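Local coordinates for aldose 1-epimerase (Escherichia coli, PDB 3NRE), which probably catalyses the interconversion of the alpha and beta anomers of aldose sugars, as a putative mutarotase of the aldose 1-epimerase family, at residues 9-14 with 27-32; 21-26 with 119-124; 218-223 with 286-291; 33-38 with 149-154; 3-8 with 16-21. One frame throughout, in Å; residues are numbered along the deposited sequence. Where two conformers were deposited one is given.

Interaction 1: 9-14 with 27-32; sequences HGSLKL and WRDTTP
Lys13 and Trp27 form a hydrogen-bonded pair near the open end of the antiparallel beta hairpin of strands 12-17 and 22-28. The close part is this ladder and the side chains on it. Lys13 N reaches Trp27 O at 3.0 Å, and Trp27 N returns to Lys13 O. Lys13 bends at chi3 (77°), which sets CE 3.6 Å from Trp27 CE3. On the other face Leu12 CD2 rests 3.9 Å from Arg28 CB; leucine suits its buried position against Leu33, while Arg28 beside it is only partly covered. The outer side is looser. Lys13 NZ lies 5.0 Å from the centroid of the six-membered Trp27 ring in an off-centre cation-pi contact: the aliphatic arm lies against the indole while the charged amine reaches outward, bonding in the crystal a PEG molecule, probably from the crystallisation liquor. At the exposed Ser11-Asp29 edge, Asp29 N meets Ser11 O at 2.8 Å, and a water donates both to Ser11 O, at 2.9 Å, and to Asp29 O.

Interaction 2: 21-26 with 119-124; sequences GVIEGF and QAFHLT
Ile23 and Phe121 cross obliquely between two stacked sheets, with Ile23 CG1 3.8 Å from Phe121 CE2. The chains run in nearly the same direction, 18° apart, too far from each other for strand pairing, so side chains fill the gap. At one end the Phe121 ring turns its edge to the carbonyl of Gly21, whose O lies in the ring plane 4.0 Å from Phe121 CZ. The same oxygen is gripped by Gln119, which stretches out fully so that NE2 donates in the carbonyl plane, on a lone pair, at 2.9 Å. A water completes the bridge, donating to Gly21 O and, at 2.9 Å, to Gln119 OE1, which also bonds Trp148 NE1; the buried amide is thus satisfied at both ends. Glycine suits position 21 because its phi is positive and a beta carbon would clash with Gln119 NE2. At the other end Phe26, with CG anti to the backbone N (chi1 -177°), slides past Leu123 in the opposite direction, Phe26 CE1 3.9 Å from Leu123 CD2. Strand 127-136 borders the layer, Leu128 touching Phe26 and Val130 touching Phe121, while Val16 of strand 12-17 packs on Phe121 from the smaller sheet.

Interaction 3: 218-223 with 286-291; sequences EGYAII and LRVEWL
Tyr220 to Ile223 and Leu286 to Trp290 are neighbouring antiparallel strands, their axes 4.4 Å apart at closest and their directions 156° apart. Ala221-Glu289 and Ile223-Arg287 are the hydrogen-bonded pairs; Glu289 N meets Ala221 O at 2.9 Å in a nearly straight bond (174°), and Ile223 N meets Arg287 O at 2.8 Å. On one face Ile223 packs against the charged pair Arg287 and Glu289. Ile223 and Arg287 lie side by side, CG1 of the isoleucine over one face of the guanidinium and 3.9 Å from Arg287 NH2. Arg287 NH1 then bridges to Glu289 OE1 at 3.0 Å, approaching on the anti side of the carboxylate, while Glu289 OE2 is taken by Arg212; long charged residues suit this partly exposed surface. On the opposite face Ile222 CG2 packs on Leu286 CB at 4.0 Å, as branched hydrocarbon should in a buried layer. Gly219, with positive phi, belongs to a G1 beta bulge with Tyr220 opposite Gln215. Strand 210-215 flanks 220-227 on its far side, strand 127-136 flanks 279-290, and Leu33 and Arg28 lie against the Tyr220 and Val288 side chains.

Interaction 4: 33-38 with 149-154; sequences LLRPGK and HPYFPL
Arg35 and Tyr151 make a stacked cation-pi contact where the loop after strand 31-32 lies along the end of strand 142-153, in a largely buried contact. The guanidinium lies flat on the phenol ring, planes 8° apart and centres 3.8 Å apart, with NH2 over the ring centre. The chain bends at chi3 (76°), placing NE 3.8 Å from Tyr151 CB. Arginine suits the place because its flat cation can cover a ring and still donate from its rim: NH2 also bonds the carbonyls of Ala46 and Thr44. The backbones are joined by Arg35 N to Tyr151 O at 2.9 Å. Beside this, Leu34 sends CD2 over the face of Phe152, 4.0 Å from the centroid, a CH-pi contact, and the same methyl touches Pro150 CB. Pro153 CD lies 3.4 Å from Leu33 O. Two residues before Tyr151, His149 NE2 bonds a PEG molecule, probably from the crystallisation liquor; this part of strand 142-153 probably borders the sugar site, as in galactose mutarotase relatives.

Interaction 5: 3-8 with 16-21; sequences TIYTLS and VSDQGG
Thr3 and Asp18 close the N-terminal beta hairpin of strands 4-9 and 12-17 at the end away from its turn. Asp18 turns its carboxylate back on Thr3: CG sits between the backbone N and the carbonyl carbon (chi1 59°), and OD1 accepts Thr3 N at 2.9 Å from above the carboxylate plane. Gln19 NE2 donates to the same OD1 at 3.0 Å from the opposite face, so one oxygen carries two donors. Asp18 OD2 lies 3.0 Å from Thr3 OG1, and the two side chains cross at about a right angle. The return bond, Asp18 N to Thr3 O, makes the link reciprocal; an aspartate suits the spot, since its short acid accepts a backbone N-H through OD1 and brings OD2 beside the threonine hydroxyl. Next along the hairpin, Tyr5 and Val16 are a hydrogen-bonded pair, Tyr5 N meeting Val16 O at 2.8 Å in a nearly straight bond (176°). Ile4 and Ser17 share the other face, with Ile4 CD1 3.7 Å from Ser17 CB. Ser17 OG itself accepts Gln19 N at 2.9 Å, an ST turn that starts the bend after the strand. Tyr5 and Val16 side chains both pack on Leu102 and Leu104 of the larger sheet. Beyond the ring a water bonds Tyr5 OH at 2.6 Å and donates to Asp18 OD2.

In the fold
From the N terminus, interaction 5 closes the first hairpin, between strands 4-9 and 12-17, and interaction 1 the second, between 12-17 and 22-28; they cross along the chain because strand 12-17 serves both. Interaction 2 starts at Gly21, shared with interaction 5, and spans some 90 residues to lay strand 22-28 on strand 114-123, crossing interaction 1. Interaction 4, a loop of about 110 residues, crosses interaction 2 and carries the chain from the small sheet to strand 142-153. Interaction 3 comes last, pairing strands 220-227 and 279-290 in the nine-stranded sheet that also holds 114-123. Leu33 of interaction 4 packs against interactions 1 and 3, joining the small sheet to both larger ones.

Interaction 1: 9-14 with 27-32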
# COMPACT_ATOMS: atom_id res chain seq x y z
N HIS A 9 -18.71 -0.02 13.19
CA HIS A 9 -19.32 -1.23 13.74
C HIS A 9 -18.74 -1.41 15.12
O HIS A 9 -17.52 -1.54 15.27
CB HIS A 9 -18.96 -2.43 12.88
CG HIS A 9 -19.85 -3.61 13.07
ND1 HIS A 9 -20.65 -4.11 12.06
CD2 HIS A 9 -20.03 -4.45 14.13
CE1 HIS A 9 -21.32 -5.16 12.50
NE2 HIS A 9 -20.96 -5.39 13.75
N GLY A 10 -19.61 -1.48 16.12
CA GLY A 10 -19.15 -1.63 17.49
C GLY A 10 -18.31 -0.41 17.84
O GLY A 10 -18.73 0.71 17.65
N SER A 11 -17.08 -0.65 18.29
CA SER A 11 -16.17 0.41 18.72
C SER A 11 -15.24 0.83 17.58
O SER A 11 -14.42 1.74 17.75
CB SER A 11 -15.36 -0.04 19.96
OG SER A 11 -14.42 -1.08 19.65
N LEU A 12 -15.36 0.16 16.44
CA LEU A 12 -14.48 0.48 15.27
C LEU A 12 -15.10 1.52 14.37
O LEU A 12 -16.28 1.46 14.09
CB LEU A 12 -14.22 -0.72 14.38
CG LEU A 12 -13.34 -1.84 14.91
CD1 LEU A 12 -13.13 -2.86 13.75
CD2 LEU A 12 -12.02 -1.33 15.45
N LYS A 13 -14.27 2.45 13.92
CA LYS A 13 -14.73 3.54 13.05
C LYS A 13 -13.68 3.74 11.98
O LYS A 13 -12.49 3.72 12.27
CB LYS A 13 -14.88 4.82 13.84
CG LYS A 13 -15.52 5.95 12.98
CD LYS A 13 -15.90 7.20 13.79
CE LYS A 13 -14.70 8.05 14.12
NZ LYS A 13 -15.07 9.50 14.55
N LEU A 14 -14.15 3.95 10.76
CA LEU A 14 -13.29 4.20 9.61
C LEU A 14 -13.77 5.44 8.86
O LEU A 14 -14.95 5.57 8.56
CB LEU A 14 -13.36 2.99 8.66
CG LEU A 14 -12.43 2.94 7.45
CD1 LEU A 14 -11.04 2.55 7.88
CD2 LEU A 14 -12.96 2.01 6.30
N TRP A 27 -10.03 3.73 13.83
CA TRP A 27 -9.96 3.84 15.27
C TRP A 27 -10.77 2.74 15.97
O TRP A 27 -11.72 2.21 15.42
CB TRP A 27 -10.53 5.16 15.77
CG TRP A 27 -9.94 6.42 15.26
CD1 TRP A 27 -8.92 7.17 15.85
CD2 TRP A 27 -10.34 7.15 14.10
NE1 TRP A 27 -8.68 8.28 15.09
CE2 TRP A 27 -9.52 8.29 14.01
CE3 TRP A 27 -11.35 6.98 13.15
CZ2 TRP A 27 -9.71 9.28 13.03
CZ3 TRP A 27 -11.49 7.93 12.13
CH2 TRP A 27 -10.70 9.08 12.11
N ARG A 28 -10.30 2.38 17.17
CA ARG A 28 -11.09 1.57 18.09
C ARG A 28 -11.32 2.50 19.26
O ARG A 28 -10.36 2.91 19.91
CB ARG A 28 -10.32 0.32 18.50
CG ARG A 28 -11.20 -0.67 19.26
CD ARG A 28 -10.38 -1.45 20.24
NE ARG A 28 -9.66 -0.55 21.15
CZ ARG A 28 -8.36 -0.62 21.38
NH1 ARG A 28 -7.63 -1.56 20.78
NH2 ARG A 28 -7.79 0.23 22.22
N ASP A 29 -12.58 2.89 19.49
CA ASP A 29 -12.88 3.97 20.44
C ASP A 29 -12.04 5.18 19.99
O ASP A 29 -12.10 5.50 18.80
CB ASP A 29 -12.60 3.53 21.91
CG ASP A 29 -13.62 2.53 22.41
OD1 ASP A 29 -14.81 2.71 22.04
OD2 ASP A 29 -13.25 1.59 23.17
N THR A 30 -11.24 5.79 20.87
CA THR A 30 -10.42 6.96 20.52
C THR A 30 -8.96 6.58 20.14
O THR A 30 -8.14 7.46 19.86
CB THR A 30 -10.40 7.99 21.64
OG1 THR A 30 -9.82 7.40 22.81
CG2 THR A 30 -11.85 8.51 21.95
N THR A 31 -8.66 5.28 20.09
CA THR A 31 -7.32 4.76 19.82
C THR A 31 -7.10 4.62 18.31
O THR A 31 -7.83 3.92 17.63
CB THR A 31 -7.06 3.35 20.48
OG1 THR A 31 -7.34 3.40 21.88
CG2 THR A 31 -5.57 2.86 20.27
N PRO A 32 -6.08 5.31 17.77
CA PRO A 32 -5.81 5.19 16.35
C PRO A 32 -5.08 3.92 16.03
O PRO A 32 -4.08 3.59 16.68
CB PRO A 32 -4.96 6.40 16.02
CG PRO A 32 -4.56 7.02 17.30
CD PRO A 32 -5.34 6.41 18.41
O HOH W 1 -13.93 4.52 17.11

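Interaction 2: 21-26 with 119-124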
# COMPACT_ATOMS: atom_id res chain seq x y z
N GLY A 21 -9.07 7.81 -2.89
CA GLY A 21 -9.57 6.61 -2.31
C GLY A 21 -8.86 6.22 -1.02
O GLY A 21 -8.65 5.05 -0.74
N VAL A 22 -8.48 7.24 -0.27
CA VAL A 22 -7.64 7.06 0.88
C VAL A 22 -8.45 6.87 2.16
O VAL A 22 -9.52 7.45 2.34
CB VAL A 22 -6.66 8.22 1.06
CG1 VAL A 22 -5.81 8.40 -0.23
CG2 VAL A 22 -7.38 9.56 1.46
N ILE A 23 -7.91 6.05 3.04
CA ILE A 23 -8.41 6.02 4.42
C ILE A 23 -7.88 7.24 5.13
O ILE A 23 -6.68 7.54 5.03
CB ILE A 23 -7.95 4.76 5.16
CG1 ILE A 23 -8.50 3.54 4.43
CG2 ILE A 23 -8.48 4.71 6.60
CD1 ILE A 23 -8.08 2.19 5.00
N GLU A 24 -8.74 7.94 5.83
CA GLU A 24 -8.36 9.14 6.64
C GLU A 24 -8.37 8.89 8.16
O GLU A 24 -7.96 9.75 8.93
CB GLU A 24 -9.25 10.36 6.28
CG GLU A 24 -8.98 10.84 4.85
CD GLU A 24 -7.68 11.71 4.68
OE1 GLU A 24 -6.91 11.86 5.66
OE2 GLU A 24 -7.51 12.30 3.57
N GLY A 25 -8.85 7.73 8.58
CA GLY A 25 -8.76 7.30 9.96
C GLY A 25 -9.31 5.91 10.14
O GLY A 25 -10.21 5.50 9.43
N PHE A 26 -8.75 5.20 11.12
CA PHE A 26 -9.23 3.91 11.55
C PHE A 26 -8.95 3.83 13.04
O PHE A 26 -7.79 3.94 13.47
CB PHE A 26 -8.49 2.80 10.78
CG PHE A 26 -8.96 1.42 11.08
CD1 PHE A 26 -10.28 1.16 11.40
CD2 PHE A 26 -8.09 0.34 10.97
CE1 PHE A 26 -10.71 -0.16 11.68
CE2 PHE A 26 -8.52 -0.96 11.24
CZ PHE A 26 -9.79 -1.22 11.60
N GLN A 119 -12.74 0.03 -5.19
CA GLN A 119 -12.19 -0.22 -3.87
C GLN A 119 -13.36 -0.33 -2.90
O GLN A 119 -14.07 0.67 -2.73
CB GLN A 119 -11.24 0.89 -3.44
CG GLN A 119 -10.36 0.46 -2.28
CD GLN A 119 -9.35 1.49 -1.85
OE1 GLN A 119 -8.45 1.19 -1.06
NE2 GLN A 119 -9.52 2.73 -2.31
N ALA A 120 -13.53 -1.52 -2.30
CA ALA A 120 -14.56 -1.82 -1.30
C ALA A 120 -13.96 -1.93 0.09
O ALA A 120 -12.91 -2.53 0.31
CB ALA A 120 -15.29 -3.12 -1.65
N PHE A 121 -14.68 -1.36 1.06
CA PHE A 121 -14.28 -1.37 2.46
C PHE A 121 -15.41 -2.03 3.25
O PHE A 121 -16.56 -1.71 3.01
CB PHE A 121 -14.13 0.08 2.95
CG PHE A 121 -13.09 0.89 2.21
CD1 PHE A 121 -13.39 1.52 1.02
CD2 PHE A 121 -11.81 1.05 2.74
CE1 PHE A 121 -12.43 2.26 0.32
CE2 PHE A 121 -10.86 1.80 2.08
CZ PHE A 121 -11.19 2.43 0.88
N HIS A 122 -15.07 -2.87 4.22
CA HIS A 122 -16.05 -3.49 5.10
C HIS A 122 -15.54 -3.57 6.54
O HIS A 122 -14.38 -3.89 6.77
CB HIS A 122 -16.38 -4.86 4.55
CG HIS A 122 -17.51 -5.54 5.24
ND1 HIS A 122 -17.35 -6.72 5.94
CD2 HIS A 122 -18.82 -5.21 5.36
CE1 HIS A 122 -18.51 -7.09 6.45
NE2 HIS A 122 -19.42 -6.19 6.10
N LEU A 123 -16.42 -3.28 7.50
CA LEU A 123 -16.08 -3.35 8.92
C LEU A 123 -16.92 -4.40 9.58
O LEU A 123 -18.13 -4.44 9.35
CB LEU A 123 -16.38 -2.03 9.64
CG LEU A 123 -15.35 -0.94 9.63
CD1 LEU A 123 -15.82 0.18 10.56
CD2 LEU A 123 -13.97 -1.47 10.07
N THR A 124 -16.29 -5.24 10.40
CA THR A 124 -17.02 -6.03 11.39
C THR A 124 -16.58 -5.52 12.75
O THR A 124 -15.98 -4.46 12.83
CB THR A 124 -16.72 -7.51 11.25
OG1 THR A 124 -15.34 -7.74 11.57
CG2 THR A 124 -17.06 -8.01 9.84
O HOH W 2 -7.00 2.89 0.76

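Interaction 3: 218-223 with 286-291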
# COMPACT_ATOMS: atom_id res chain seq x y z
N GLU A 218 -0.28 0.01 24.13
CA GLU A 218 -1.74 0.18 24.05
C GLU A 218 -2.45 -1.16 24.30
O GLU A 218 -3.69 -1.23 24.26
CB GLU A 218 -2.18 0.66 22.66
CG GLU A 218 -1.65 2.01 22.15
CD GLU A 218 -2.36 3.21 22.79
OE1 GLU A 218 -3.10 3.01 23.78
OE2 GLU A 218 -2.16 4.34 22.31
N GLY A 219 -1.68 -2.22 24.51
CA GLY A 219 -2.22 -3.56 24.71
C GLY A 219 -2.92 -4.27 23.56
O GLY A 219 -3.64 -5.23 23.80
N TYR A 220 -2.72 -3.85 22.31
CA TYR A 220 -3.28 -4.60 21.16
C TYR A 220 -2.23 -4.92 20.07
O TYR A 220 -1.08 -4.43 20.10
CB TYR A 220 -4.45 -3.83 20.55
CG TYR A 220 -4.02 -2.60 19.78
CD1 TYR A 220 -3.73 -2.69 18.45
CD2 TYR A 220 -3.84 -1.37 20.39
CE1 TYR A 220 -3.34 -1.60 17.72
CE2 TYR A 220 -3.44 -0.25 19.67
CZ TYR A 220 -3.16 -0.38 18.34
OH TYR A 220 -2.73 0.69 17.57
N ALA A 221 -2.64 -5.76 19.13
CA ALA A 221 -1.88 -6.04 17.93
C ALA A 221 -2.87 -5.95 16.77
O ALA A 221 -4.08 -6.14 16.97
CB ALA A 221 -1.25 -7.41 17.97
N ILE A 222 -2.36 -5.69 15.58
CA ILE A 222 -3.13 -5.73 14.34
C ILE A 222 -2.58 -6.87 13.52
O ILE A 222 -1.36 -6.97 13.36
CB ILE A 222 -2.98 -4.44 13.49
CG1 ILE A 222 -3.62 -3.27 14.22
CG2 ILE A 222 -3.59 -4.62 12.10
CD1 ILE A 222 -3.80 -2.06 13.35
N ILE A 223 -3.49 -7.72 13.03
CA ILE A 223 -3.16 -8.88 12.22
C ILE A 223 -3.54 -8.53 10.81
O ILE A 223 -4.70 -8.29 10.50
CB ILE A 223 -3.96 -10.14 12.58
CG1 ILE A 223 -3.62 -10.63 13.98
CG2 ILE A 223 -3.77 -11.25 11.52
CD1 ILE A 223 -2.21 -10.94 14.17
N LEU A 286 -7.30 -6.14 8.06
CA LEU A 286 -6.61 -5.75 9.29
C LEU A 286 -7.51 -6.10 10.46
O LEU A 286 -8.58 -5.53 10.60
CB LEU A 286 -6.32 -4.24 9.27
CG LEU A 286 -5.48 -3.69 8.09
CD1 LEU A 286 -5.41 -2.16 8.15
CD2 LEU A 286 -4.09 -4.34 8.08
N ARG A 287 -7.07 -7.00 11.32
CA ARG A 287 -7.87 -7.45 12.43
C ARG A 287 -7.25 -6.99 13.73
O ARG A 287 -6.05 -7.21 13.95
CB ARG A 287 -8.04 -8.97 12.42
CG ARG A 287 -8.83 -9.51 13.59
CD ARG A 287 -9.32 -10.95 13.39
NE ARG A 287 -8.21 -11.89 13.25
CZ ARG A 287 -7.48 -12.37 14.25
NH1 ARG A 287 -7.70 -12.02 15.52
NH2 ARG A 287 -6.49 -13.22 13.99
N VAL A 288 -8.06 -6.40 14.62
CA VAL A 288 -7.54 -5.94 15.90
C VAL A 288 -7.72 -7.04 16.92
O VAL A 288 -8.81 -7.61 17.01
CB VAL A 288 -8.26 -4.68 16.44
CG1 VAL A 288 -7.45 -4.06 17.59
CG2 VAL A 288 -8.47 -3.69 15.35
N GLU A 289 -6.68 -7.33 17.68
CA GLU A 289 -6.83 -8.27 18.77
C GLU A 289 -6.14 -7.83 20.03
O GLU A 289 -5.15 -7.08 20.02
CB GLU A 289 -6.43 -9.70 18.36
CG GLU A 289 -5.00 -9.90 17.95
CD GLU A 289 -4.61 -11.39 17.83
OE1 GLU A 289 -5.48 -12.22 17.51
OE2 GLU A 289 -3.43 -11.73 18.03
N TRP A 290 -6.69 -8.27 21.17
CA TRP A 290 -6.08 -7.95 22.44
C TRP A 290 -4.80 -8.79 22.39
O TRP A 290 -4.84 -9.91 21.91
CB TRP A 290 -7.04 -8.24 23.60
CG TRP A 290 -8.15 -7.13 23.80
CD1 TRP A 290 -8.64 -6.69 25.00
CD2 TRP A 290 -8.86 -6.36 22.78
NE1 TRP A 290 -9.59 -5.71 24.80
CE2 TRP A 290 -9.75 -5.49 23.46
CE3 TRP A 290 -8.83 -6.32 21.37
CZ2 TRP A 290 -10.59 -4.59 22.78
CZ3 TRP A 290 -9.67 -5.42 20.69
CH2 TRP A 290 -10.53 -4.58 21.40
N LEU A 291 -3.66 -8.22 22.78
CA LEU A 291 -2.36 -8.84 22.51
C LEU A 291 -2.16 -10.08 23.39
O LEU A 291 -2.83 -10.22 24.44
CB LEU A 291 -1.23 -7.80 22.75
CG LEU A 291 0.19 -7.93 22.18
CD1 LEU A 291 1.07 -6.86 22.84
CD2 LEU A 291 0.87 -9.31 22.34
OXT LEU A 291 -1.37 -11.00 23.08

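Interaction 4: 33-38 with 149-154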
# COMPACT_ATOMS: atom_id res chain seq x y z
N LEU A 33 -5.66 3.17 15.11
CA LEU A 33 -5.05 1.92 14.63
C LEU A 33 -4.14 2.17 13.46
O LEU A 33 -3.20 1.41 13.21
CB LEU A 33 -6.16 0.94 14.25
CG LEU A 33 -7.18 0.66 15.37
CD1 LEU A 33 -8.28 -0.25 14.85
CD2 LEU A 33 -6.50 0.05 16.66
N LEU A 34 -4.54 3.15 12.64
CA LEU A 34 -3.68 3.72 11.62
C LEU A 34 -3.46 5.17 12.02
O LEU A 34 -4.23 5.78 12.79
CB LEU A 34 -4.37 3.67 10.24
CG LEU A 34 -4.68 2.36 9.54
CD1 LEU A 34 -5.47 2.54 8.24
CD2 LEU A 34 -3.33 1.57 9.33
N ARG A 35 -2.38 5.76 11.50
CA ARG A 35 -2.07 7.12 11.74
C ARG A 35 -3.28 7.97 11.31
O ARG A 35 -3.71 7.86 10.19
CB ARG A 35 -0.85 7.53 10.89
CG ARG A 35 -0.52 8.97 10.94
CD ARG A 35 0.59 9.38 10.00
NE ARG A 35 0.14 9.46 8.62
CZ ARG A 35 0.91 9.95 7.65
NH1 ARG A 35 2.14 10.31 7.93
NH2 ARG A 35 0.47 10.03 6.41
N PRO A 36 -3.77 8.88 12.16
CA PRO A 36 -4.91 9.71 11.71
C PRO A 36 -4.52 10.55 10.51
O PRO A 36 -3.47 11.21 10.56
CB PRO A 36 -5.19 10.60 12.95
CG PRO A 36 -4.81 9.78 14.05
CD PRO A 36 -3.54 9.05 13.60
N GLY A 37 -5.37 10.58 9.48
CA GLY A 37 -5.13 11.47 8.34
C GLY A 37 -5.39 12.92 8.60
O GLY A 37 -6.14 13.30 9.51
N LYS A 38 -4.75 13.78 7.80
CA LYS A 38 -5.00 15.21 7.87
C LYS A 38 -6.20 15.69 7.10
O LYS A 38 -6.55 16.89 7.21
CB LYS A 38 -3.79 16.02 7.36
CG LYS A 38 -2.56 15.76 8.18
CD LYS A 38 -1.43 16.72 7.72
CE LYS A 38 -0.26 16.80 8.71
NZ LYS A 38 0.71 17.86 8.20
N HIS A 149 -0.75 1.16 0.92
CA HIS A 149 0.30 1.88 1.60
C HIS A 149 -0.20 2.44 2.92
O HIS A 149 -0.45 3.64 3.05
CB HIS A 149 0.83 2.95 0.64
CG HIS A 149 2.09 3.61 1.07
ND1 HIS A 149 2.14 4.45 2.15
CD2 HIS A 149 3.31 3.67 0.49
CE1 HIS A 149 3.36 4.98 2.25
NE2 HIS A 149 4.08 4.53 1.24
N PRO A 150 -0.40 1.56 3.92
CA PRO A 150 -0.88 2.04 5.21
C PRO A 150 0.21 2.64 6.07
O PRO A 150 1.36 2.15 6.07
CB PRO A 150 -1.50 0.79 5.84
CG PRO A 150 -0.78 -0.33 5.22
CD PRO A 150 -0.37 0.08 3.88
N TYR A 151 -0.17 3.66 6.83
CA TYR A 151 0.66 4.31 7.79
C TYR A 151 0.21 3.91 9.19
O TYR A 151 -0.94 4.20 9.58
CB TYR A 151 0.52 5.82 7.68
CG TYR A 151 1.05 6.44 6.39
CD1 TYR A 151 0.26 6.46 5.23
CD2 TYR A 151 2.29 7.05 6.35
CE1 TYR A 151 0.74 7.07 4.05
CE2 TYR A 151 2.74 7.66 5.18
CZ TYR A 151 1.98 7.64 4.06
OH TYR A 151 2.43 8.25 2.90
N PHE A 152 1.09 3.26 9.95
CA PHE A 152 0.78 2.84 11.31
C PHE A 152 1.46 3.73 12.34
O PHE A 152 2.56 4.21 12.12
CB PHE A 152 1.31 1.43 11.54
CG PHE A 152 0.65 0.39 10.69
CD1 PHE A 152 -0.55 -0.17 11.09
CD2 PHE A 152 1.19 0.02 9.49
CE1 PHE A 152 -1.20 -1.11 10.30
CE2 PHE A 152 0.56 -0.95 8.70
CZ PHE A 152 -0.63 -1.53 9.12
N PRO A 153 0.85 3.89 13.54
CA PRO A 153 1.47 4.63 14.62
C PRO A 153 2.77 3.93 14.99
O PRO A 153 2.85 2.71 14.94
CB PRO A 153 0.47 4.53 15.77
CG PRO A 153 -0.78 3.93 15.13
CD PRO A 153 -0.46 3.33 13.89
N LEU A 154 3.75 4.70 15.40
CA LEU A 154 5.00 4.11 15.89
C LEU A 154 5.33 4.56 17.27
O LEU A 154 5.36 5.76 17.54
CB LEU A 154 6.16 4.50 14.95
CG LEU A 154 7.55 3.93 15.19
CD1 LEU A 154 7.53 2.40 15.20
CD2 LEU A 154 8.58 4.42 14.15

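Interaction 5: 3-8 with 16-21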
# COMPACT_ATOMS: atom_id res chain seq x y z
N THR A 3 -15.13 14.64 -0.26
CA THR A 3 -16.12 13.98 0.57
C THR A 3 -15.43 12.99 1.48
O THR A 3 -14.59 12.19 1.01
CB THR A 3 -17.12 13.23 -0.28
OG1 THR A 3 -17.51 14.04 -1.42
CG2 THR A 3 -18.33 12.81 0.57
N ILE A 4 -15.86 12.98 2.75
CA ILE A 4 -15.41 11.98 3.70
C ILE A 4 -16.61 11.11 4.15
O ILE A 4 -17.64 11.62 4.63
CB ILE A 4 -14.80 12.59 4.97
CG1 ILE A 4 -13.68 13.62 4.68
CG2 ILE A 4 -14.29 11.48 5.89
CD1 ILE A 4 -12.56 13.12 4.04
N TYR A 5 -16.42 9.81 4.02
CA TYR A 5 -17.44 8.80 4.32
C TYR A 5 -17.03 8.06 5.58
O TYR A 5 -15.90 7.62 5.68
CB TYR A 5 -17.52 7.75 3.16
CG TYR A 5 -17.79 8.39 1.82
CD1 TYR A 5 -19.08 8.66 1.44
CD2 TYR A 5 -16.76 8.74 0.95
CE1 TYR A 5 -19.36 9.28 0.23
CE2 TYR A 5 -17.05 9.34 -0.30
CZ TYR A 5 -18.35 9.62 -0.60
OH TYR A 5 -18.69 10.22 -1.81
N THR A 6 -17.95 7.91 6.53
CA THR A 6 -17.65 7.24 7.79
C THR A 6 -18.40 5.91 7.83
O THR A 6 -19.58 5.87 7.48
CB THR A 6 -18.04 8.08 8.95
OG1 THR A 6 -17.26 9.27 8.89
CG2 THR A 6 -17.83 7.33 10.30
N LEU A 7 -17.70 4.87 8.27
CA LEU A 7 -18.30 3.55 8.57
C LEU A 7 -18.05 3.26 10.00
O LEU A 7 -17.05 3.64 10.55
CB LEU A 7 -17.59 2.44 7.80
CG LEU A 7 -17.52 2.50 6.30
CD1 LEU A 7 -17.00 1.16 5.81
CD2 LEU A 7 -18.92 2.80 5.79
N SER A 8 -18.93 2.48 10.63
CA SER A 8 -18.65 2.05 11.96
C SER A 8 -19.32 0.71 12.26
O SER A 8 -20.32 0.35 11.65
CB SER A 8 -19.07 3.10 12.98
OG SER A 8 -20.46 3.39 12.93
N VAL A 16 -13.07 7.49 5.15
CA VAL A 16 -12.51 7.30 3.81
C VAL A 16 -12.81 8.53 2.98
O VAL A 16 -13.92 9.05 3.05
CB VAL A 16 -13.11 6.08 3.07
CG1 VAL A 16 -12.52 5.92 1.66
CG2 VAL A 16 -12.93 4.79 3.89
N SER A 17 -11.84 8.99 2.19
CA SER A 17 -12.02 10.13 1.33
C SER A 17 -12.09 9.73 -0.12
O SER A 17 -11.34 8.83 -0.54
CB SER A 17 -10.83 11.10 1.50
OG SER A 17 -10.87 12.14 0.56
N ASP A 18 -12.89 10.46 -0.89
CA ASP A 18 -12.89 10.29 -2.36
C ASP A 18 -11.63 10.84 -3.03
O ASP A 18 -11.44 10.63 -4.22
CB ASP A 18 -14.13 10.86 -3.04
CG ASP A 18 -14.35 12.38 -2.80
OD1 ASP A 18 -13.53 13.05 -2.13
OD2 ASP A 18 -15.42 12.87 -3.28
N GLN A 19 -10.81 11.61 -2.30
CA GLN A 19 -9.56 12.14 -2.84
C GLN A 19 -8.53 11.03 -2.71
O GLN A 19 -8.00 10.75 -1.61
CB GLN A 19 -9.09 13.37 -2.07
CG GLN A 19 -10.10 14.46 -2.05
CD GLN A 19 -10.49 14.98 -3.41
OE1 GLN A 19 -9.67 15.60 -4.10
NE2 GLN A 19 -11.75 14.78 -3.81
N GLY A 20 -8.27 10.33 -3.81
CA GLY A 20 -7.31 9.25 -3.80
C GLY A 20 -7.82 7.89 -3.31
O GLY A 20 -7.07 6.95 -3.19
N GLY A 21 -9.07 7.81 -2.89
CA GLY A 21 -9.57 6.61 -2.31
C GLY A 21 -8.86 6.22 -1.02
O GLY A 21 -8.65 5.05 -0.74
O HOH W 3 -17.34 10.63 -4.04